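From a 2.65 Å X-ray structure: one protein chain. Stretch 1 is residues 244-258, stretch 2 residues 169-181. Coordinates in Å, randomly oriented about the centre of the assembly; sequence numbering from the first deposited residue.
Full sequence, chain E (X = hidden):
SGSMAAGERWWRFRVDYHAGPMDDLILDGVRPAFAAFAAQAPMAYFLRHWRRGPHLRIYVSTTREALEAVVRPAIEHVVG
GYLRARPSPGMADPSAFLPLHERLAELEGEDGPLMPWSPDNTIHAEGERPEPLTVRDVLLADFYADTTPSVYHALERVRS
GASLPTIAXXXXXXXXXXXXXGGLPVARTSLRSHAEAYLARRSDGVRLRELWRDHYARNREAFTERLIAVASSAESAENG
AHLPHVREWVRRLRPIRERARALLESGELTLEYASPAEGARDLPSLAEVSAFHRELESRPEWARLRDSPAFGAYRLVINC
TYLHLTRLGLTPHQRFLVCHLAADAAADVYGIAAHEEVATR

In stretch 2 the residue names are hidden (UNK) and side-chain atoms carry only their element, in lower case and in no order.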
# COMPACT_ATOMS: atom_id res chain seq x y z
N PRO E 244 27.21 -31.31 -27.62
CA PRO E 244 27.38 -32.07 -26.37
C PRO E 244 26.95 -31.35 -25.09
O PRO E 244 25.94 -31.73 -24.55
CB PRO E 244 28.88 -32.36 -26.37
CG PRO E 244 29.18 -32.54 -27.82
CD PRO E 244 28.28 -31.58 -28.58
N HIS E 245 27.66 -30.31 -24.65
CA HIS E 245 27.51 -29.76 -23.31
C HIS E 245 26.06 -29.43 -22.89
O HIS E 245 25.76 -29.32 -21.69
CB HIS E 245 28.35 -28.49 -23.17
CG HIS E 245 27.71 -27.31 -23.82
ND1 HIS E 245 27.53 -27.22 -25.18
CD2 HIS E 245 27.13 -26.21 -23.29
CE1 HIS E 245 26.90 -26.10 -25.46
NE2 HIS E 245 26.64 -25.47 -24.33
N VAL E 246 25.17 -29.21 -23.87
CA VAL E 246 23.76 -29.04 -23.57
C VAL E 246 23.19 -30.37 -23.08
O VAL E 246 22.45 -30.42 -22.10
CB VAL E 246 22.97 -28.52 -24.80
CG1 VAL E 246 21.51 -28.96 -24.75
CG2 VAL E 246 23.07 -27.01 -24.89
N ARG E 247 23.56 -31.45 -23.77
CA ARG E 247 23.08 -32.78 -23.43
C ARG E 247 23.49 -33.19 -22.03
O ARG E 247 22.68 -33.79 -21.31
CB ARG E 247 23.56 -33.82 -24.44
CG ARG E 247 22.67 -33.77 -25.60
CD ARG E 247 21.74 -34.97 -25.64
NE ARG E 247 20.46 -34.43 -26.09
CZ ARG E 247 19.29 -35.07 -26.06
NH1 ARG E 247 19.20 -36.32 -25.64
NH2 ARG E 247 18.19 -34.44 -26.43
N GLU E 248 24.70 -32.87 -21.61
CA GLU E 248 25.02 -33.32 -20.28
C GLU E 248 24.40 -32.42 -19.25
O GLU E 248 24.11 -32.88 -18.15
CB GLU E 248 26.50 -33.46 -20.02
CG GLU E 248 26.88 -34.87 -20.33
CD GLU E 248 27.47 -35.63 -19.15
OE1 GLU E 248 27.66 -35.03 -18.06
OE2 GLU E 248 27.66 -36.86 -19.31
N TRP E 249 24.18 -31.17 -19.60
CA TRP E 249 23.54 -30.27 -18.67
C TRP E 249 22.18 -30.83 -18.33
O TRP E 249 21.91 -31.07 -17.16
CB TRP E 249 23.41 -28.86 -19.21
CG TRP E 249 22.83 -27.92 -18.19
CD1 TRP E 249 21.62 -27.26 -18.25
CD2 TRP E 249 23.41 -27.55 -16.93
NE1 TRP E 249 21.44 -26.50 -17.11
CE2 TRP E 249 22.52 -26.67 -16.29
CE3 TRP E 249 24.60 -27.89 -16.28
CZ2 TRP E 249 22.79 -26.12 -15.05
CZ3 TRP E 249 24.86 -27.34 -15.05
CH2 TRP E 249 23.96 -26.47 -14.45
N VAL E 250 21.34 -31.00 -19.35
CA VAL E 250 20.00 -31.53 -19.13
C VAL E 250 20.04 -32.83 -18.32
O VAL E 250 19.44 -32.93 -17.25
CB VAL E 250 19.28 -31.80 -20.44
CG1 VAL E 250 18.00 -32.58 -20.17
CG2 VAL E 250 18.98 -30.49 -21.16
N ARG E 251 20.81 -33.80 -18.82
CA ARG E 251 20.86 -35.14 -18.24
C ARG E 251 21.20 -35.17 -16.74
O ARG E 251 20.84 -36.10 -16.02
CB ARG E 251 21.88 -35.97 -19.02
CG ARG E 251 21.96 -37.38 -18.58
CD ARG E 251 23.18 -38.05 -19.10
NE ARG E 251 23.46 -37.58 -20.43
CZ ARG E 251 24.68 -37.36 -20.89
NH1 ARG E 251 25.75 -37.65 -20.15
NH2 ARG E 251 24.83 -36.91 -22.13
N ARG E 252 21.86 -34.12 -16.28
CA ARG E 252 22.40 -33.99 -14.94
C ARG E 252 21.44 -33.20 -14.06
O ARG E 252 21.56 -33.17 -12.83
CB ARG E 252 23.77 -33.30 -15.01
CG ARG E 252 24.53 -33.12 -13.71
CD ARG E 252 26.03 -33.04 -14.03
NE ARG E 252 26.73 -34.32 -13.84
CZ ARG E 252 27.94 -34.59 -14.31
NH1 ARG E 252 28.60 -33.68 -15.01
NH2 ARG E 252 28.50 -35.78 -14.07
N LEU E 253 20.49 -32.53 -14.71
CA LEU E 253 19.54 -31.70 -13.98
C LEU E 253 18.24 -32.48 -13.76
O LEU E 253 17.54 -32.22 -12.79
CB LEU E 253 19.24 -30.40 -14.74
CG LEU E 253 19.91 -29.11 -14.29
CD1 LEU E 253 19.10 -27.93 -14.78
CD2 LEU E 253 20.04 -29.11 -12.80
N ARG E 254 17.93 -33.42 -14.65
CA ARG E 254 16.69 -34.18 -14.54
C ARG E 254 16.57 -34.89 -13.18
O ARG E 254 15.54 -34.78 -12.54
CB ARG E 254 16.54 -35.18 -15.69
CG ARG E 254 15.13 -35.17 -16.26
CD ARG E 254 14.97 -36.10 -17.45
NE ARG E 254 14.63 -35.38 -18.68
CZ ARG E 254 15.45 -35.28 -19.72
NH1 ARG E 254 16.65 -35.87 -19.70
NH2 ARG E 254 15.06 -34.60 -20.81
N PRO E 255 17.64 -35.58 -12.73
CA PRO E 255 17.53 -36.08 -11.36
C PRO E 255 17.23 -34.97 -10.37
O PRO E 255 16.30 -35.13 -9.59
CB PRO E 255 18.92 -36.68 -11.09
CG PRO E 255 19.42 -37.01 -12.40
CD PRO E 255 18.95 -35.91 -13.30
N ILE E 256 17.98 -33.87 -10.40
CA ILE E 256 17.75 -32.74 -9.50
C ILE E 256 16.27 -32.27 -9.54
O ILE E 256 15.66 -32.06 -8.48
CB ILE E 256 18.71 -31.56 -9.84
CG1 ILE E 256 20.17 -32.02 -9.77
CG2 ILE E 256 18.53 -30.41 -8.87
CD1 ILE E 256 20.63 -32.37 -8.36
N ARG E 257 15.68 -32.14 -10.73
CA ARG E 257 14.26 -31.77 -10.84
C ARG E 257 13.34 -32.76 -10.11
O ARG E 257 12.49 -32.36 -9.31
CB ARG E 257 13.80 -31.68 -12.31
CG ARG E 257 12.33 -31.21 -12.41
CD ARG E 257 11.71 -31.29 -13.82
NE ARG E 257 11.55 -32.67 -14.24
CZ ARG E 257 11.20 -33.06 -15.46
NH1 ARG E 257 10.93 -32.18 -16.42
NH2 ARG E 257 11.10 -34.36 -15.72
N GLU E 258 13.53 -34.05 -10.39
CA GLU E 258 12.73 -35.12 -9.81
C GLU E 258 12.84 -35.15 -8.29
O GLU E 258 11.81 -35.16 -7.59
CB GLU E 258 13.17 -36.46 -10.38
CG GLU E 258 12.91 -36.60 -11.87
CD GLU E 258 11.45 -36.53 -12.19
OE1 GLU E 258 10.71 -37.40 -11.69
OE2 GLU E 258 11.04 -35.62 -12.95
N UNK E 169 23.70 -18.72 -22.77
CA UNK E 169 22.51 -18.76 -23.61
C UNK E 169 22.06 -20.21 -23.78
O UNK E 169 20.89 -20.53 -23.55
c UNK E 169 20.25 -19.12 -27.64
c UNK E 169 22.77 -18.11 -24.96
c UNK E 169 20.66 -17.05 -25.85
c UNK E 169 21.57 -18.10 -25.89
c UNK E 169 19.56 -17.04 -26.72
c UNK E 169 21.36 -19.13 -26.79
c UNK E 169 19.36 -18.07 -27.61
N UNK E 170 23.00 -21.08 -24.15
CA UNK E 170 22.71 -22.50 -24.37
C UNK E 170 22.09 -23.14 -23.10
O UNK E 170 20.99 -23.70 -23.17
c UNK E 170 24.54 -22.86 -26.16
c UNK E 170 23.97 -23.28 -24.78
o UNK E 170 25.74 -23.14 -26.41
o UNK E 170 23.81 -22.30 -27.00
N UNK E 171 22.77 -23.04 -21.96
CA UNK E 171 22.29 -23.65 -20.72
C UNK E 171 20.90 -23.16 -20.34
O UNK E 171 19.99 -23.96 -20.10
c UNK E 171 24.44 -25.50 -20.19
c UNK E 171 25.53 -23.88 -18.57
c UNK E 171 24.61 -24.04 -19.79
c UNK E 171 23.25 -23.39 -19.57
N UNK E 172 20.73 -21.85 -20.29
CA UNK E 172 19.45 -21.26 -19.93
C UNK E 172 18.32 -21.76 -20.83
O UNK E 172 17.28 -22.19 -20.35
c UNK E 172 20.00 -19.19 -18.62
c UNK E 172 19.53 -19.71 -19.96
c UNK E 172 18.23 -19.08 -20.38
N UNK E 173 18.52 -21.71 -22.14
CA UNK E 173 17.51 -22.19 -23.09
C UNK E 173 17.21 -23.69 -22.91
O UNK E 173 16.06 -24.11 -22.99
c UNK E 173 17.97 -21.95 -24.56
c UNK E 173 18.15 -20.47 -24.84
c UNK E 173 16.97 -22.54 -25.55
N UNK E 174 18.26 -24.49 -22.67
CA UNK E 174 18.13 -25.94 -22.64
C UNK E 174 17.30 -26.41 -21.44
O UNK E 174 16.42 -27.28 -21.57
c UNK E 174 19.49 -26.60 -22.62
N UNK E 175 17.58 -25.81 -20.28
CA UNK E 175 16.82 -26.07 -19.08
C UNK E 175 15.33 -25.73 -19.24
O UNK E 175 14.45 -26.51 -18.82
c UNK E 175 16.67 -25.58 -16.62
o UNK E 175 18.78 -25.69 -17.74
c UNK E 175 17.42 -25.29 -17.90
N UNK E 176 15.02 -24.59 -19.86
CA UNK E 176 13.61 -24.21 -20.01
C UNK E 176 12.91 -25.11 -20.99
O UNK E 176 11.69 -25.26 -20.92
c UNK E 176 13.46 -22.78 -20.43
N UNK E 177 13.65 -25.69 -21.94
CA UNK E 177 12.99 -26.52 -22.95
C UNK E 177 12.78 -27.94 -22.42
O UNK E 177 11.69 -28.51 -22.52
c UNK E 177 13.78 -26.56 -24.26
c UNK E 177 13.33 -28.17 -26.25
n UNK E 177 11.72 -26.81 -25.70
n UNK E 177 12.24 -28.37 -27.07
c UNK E 177 13.01 -27.18 -25.39
c UNK E 177 11.28 -27.53 -26.71
N UNK E 178 13.83 -28.48 -21.83
CA UNK E 178 13.85 -29.86 -21.40
C UNK E 178 13.12 -30.07 -20.07
O UNK E 178 12.30 -30.97 -19.95
c UNK E 178 15.29 -30.36 -21.31
N UNK E 179 13.44 -29.25 -19.08
CA UNK E 179 12.95 -29.50 -17.74
C UNK E 179 11.69 -28.74 -17.36
O UNK E 179 11.33 -28.72 -16.19
c UNK E 179 16.45 -29.33 -17.31
c UNK E 179 15.59 -30.60 -15.34
c UNK E 179 14.04 -29.17 -16.72
c UNK E 179 15.27 -30.08 -16.74
N UNK E 180 11.00 -28.12 -18.32
CA UNK E 180 9.67 -27.59 -18.01
C UNK E 180 8.61 -28.51 -18.61
O UNK E 180 8.93 -29.44 -19.36
c UNK E 180 9.50 -26.16 -18.53
o UNK E 180 9.31 -26.12 -19.93
N UNK E 181 7.34 -28.27 -18.30
CA UNK E 181 6.31 -29.18 -18.78
C UNK E 181 6.11 -28.99 -20.29
O UNK E 181 6.24 -29.95 -21.07
c UNK E 181 4.00 -30.13 -18.41
c UNK E 181 4.95 -29.02 -18.02
o UNK E 181 5.16 -29.09 -16.60

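Position 169 carries one carbon followed by a ring of six carbons, with no oxygen on the ring, and its side chain stays more than 8 Å from stretch 1; it is Phe169. At position 170 the side chain is two carbons, the second bearing two oxygens. The first carbon, CB, lies 3.8 Å from CG2 of Val246, and one of the oxygens comes within 3.3 Å of NE2 of His245, near the plane of the imidazole. That is a short carboxylate, Asp170, and the oxygen near His245 is OD2; both carboxylate oxygens are hydrogen-bonded elsewhere in the structure.

Position 171 has four carbons forked at the second, the pattern of leucine, and one terminal methyl approaches the indole of Trp249. In Leu171 this methyl, CD2, sits 3.5 Å from CG of Trp249 and 3.9 Å from the centroid of the five-membered ring, over one face, a CH-pi contact.

Position 172 shows one carbon carrying two more and points away from stretch 1: Val172. Position 173 repeats the three-carbon fork, again without contact, and is Val173. A single carbon is all that position 174 has; this CB packs 3.8 Å from CG1 of Val246 and 4.2 Å from CG2 of Val250, and the residue is Ala174.

At position 175 the first carbon carries one oxygen and one carbon, and the oxygen lies 2.9 Å from NE1 of Trp249, at the edge of the indole. This branched hydroxyl side chain identifies Thr175. Its OG1 accepts a hydrogen bond from NE1 of Trp249 and donates one to the backbone O of Leu171 at 3.2 Å. The hydroxyl thus ties the indole to the helix that bears it.

Position 176, with one carbon and no contact, is Ala176. Position 177 has one carbon and a five-membered ring of three carbons and two nitrogens, an imidazole, hence His177; it does not touch stretch 1, and both ring nitrogens are hydrogen-bonded elsewhere in the structure. Position 178 again has a single carbon, and this CB meets CG1 of Val250 at 3.7 Å; it is Ala178.

Four carbons forked at the second recur at position 179, where one terminal methyl lies 3.7 Å from CB of Leu253 and 3.7 Å from CB of Arg257, while the backbone O receives a weak hydrogen bond from NH1 of Arg257 at 3.5 Å. This is Leu179, the methyl its CD2, and it is the first residue to leave helical geometry. Position 180 has one carbon then one oxygen: Ser180, pointing away, its OG donating to O of Ala176 at 2.7 Å. Position 181, a carbon carrying one oxygen and one carbon, is Thr181, exposed and without contact.

The helices cross at -47°, with axes 9.6 Å apart at closest approach; the two stretches together bury 680 Å². Val246 packs against Ala174, and Val250 against Ala174 and Ala178, while Leu171 and Leu179 leave the backbone sideways, but their ends come nearer to stretch 1. Within this largely apolar contact, the Trp249 bond supplies a directional link, and Arg257 reaches the chain where the helix of stretch 2 has ended.

Stretch 2 (169-181) FDLVVATAHALST
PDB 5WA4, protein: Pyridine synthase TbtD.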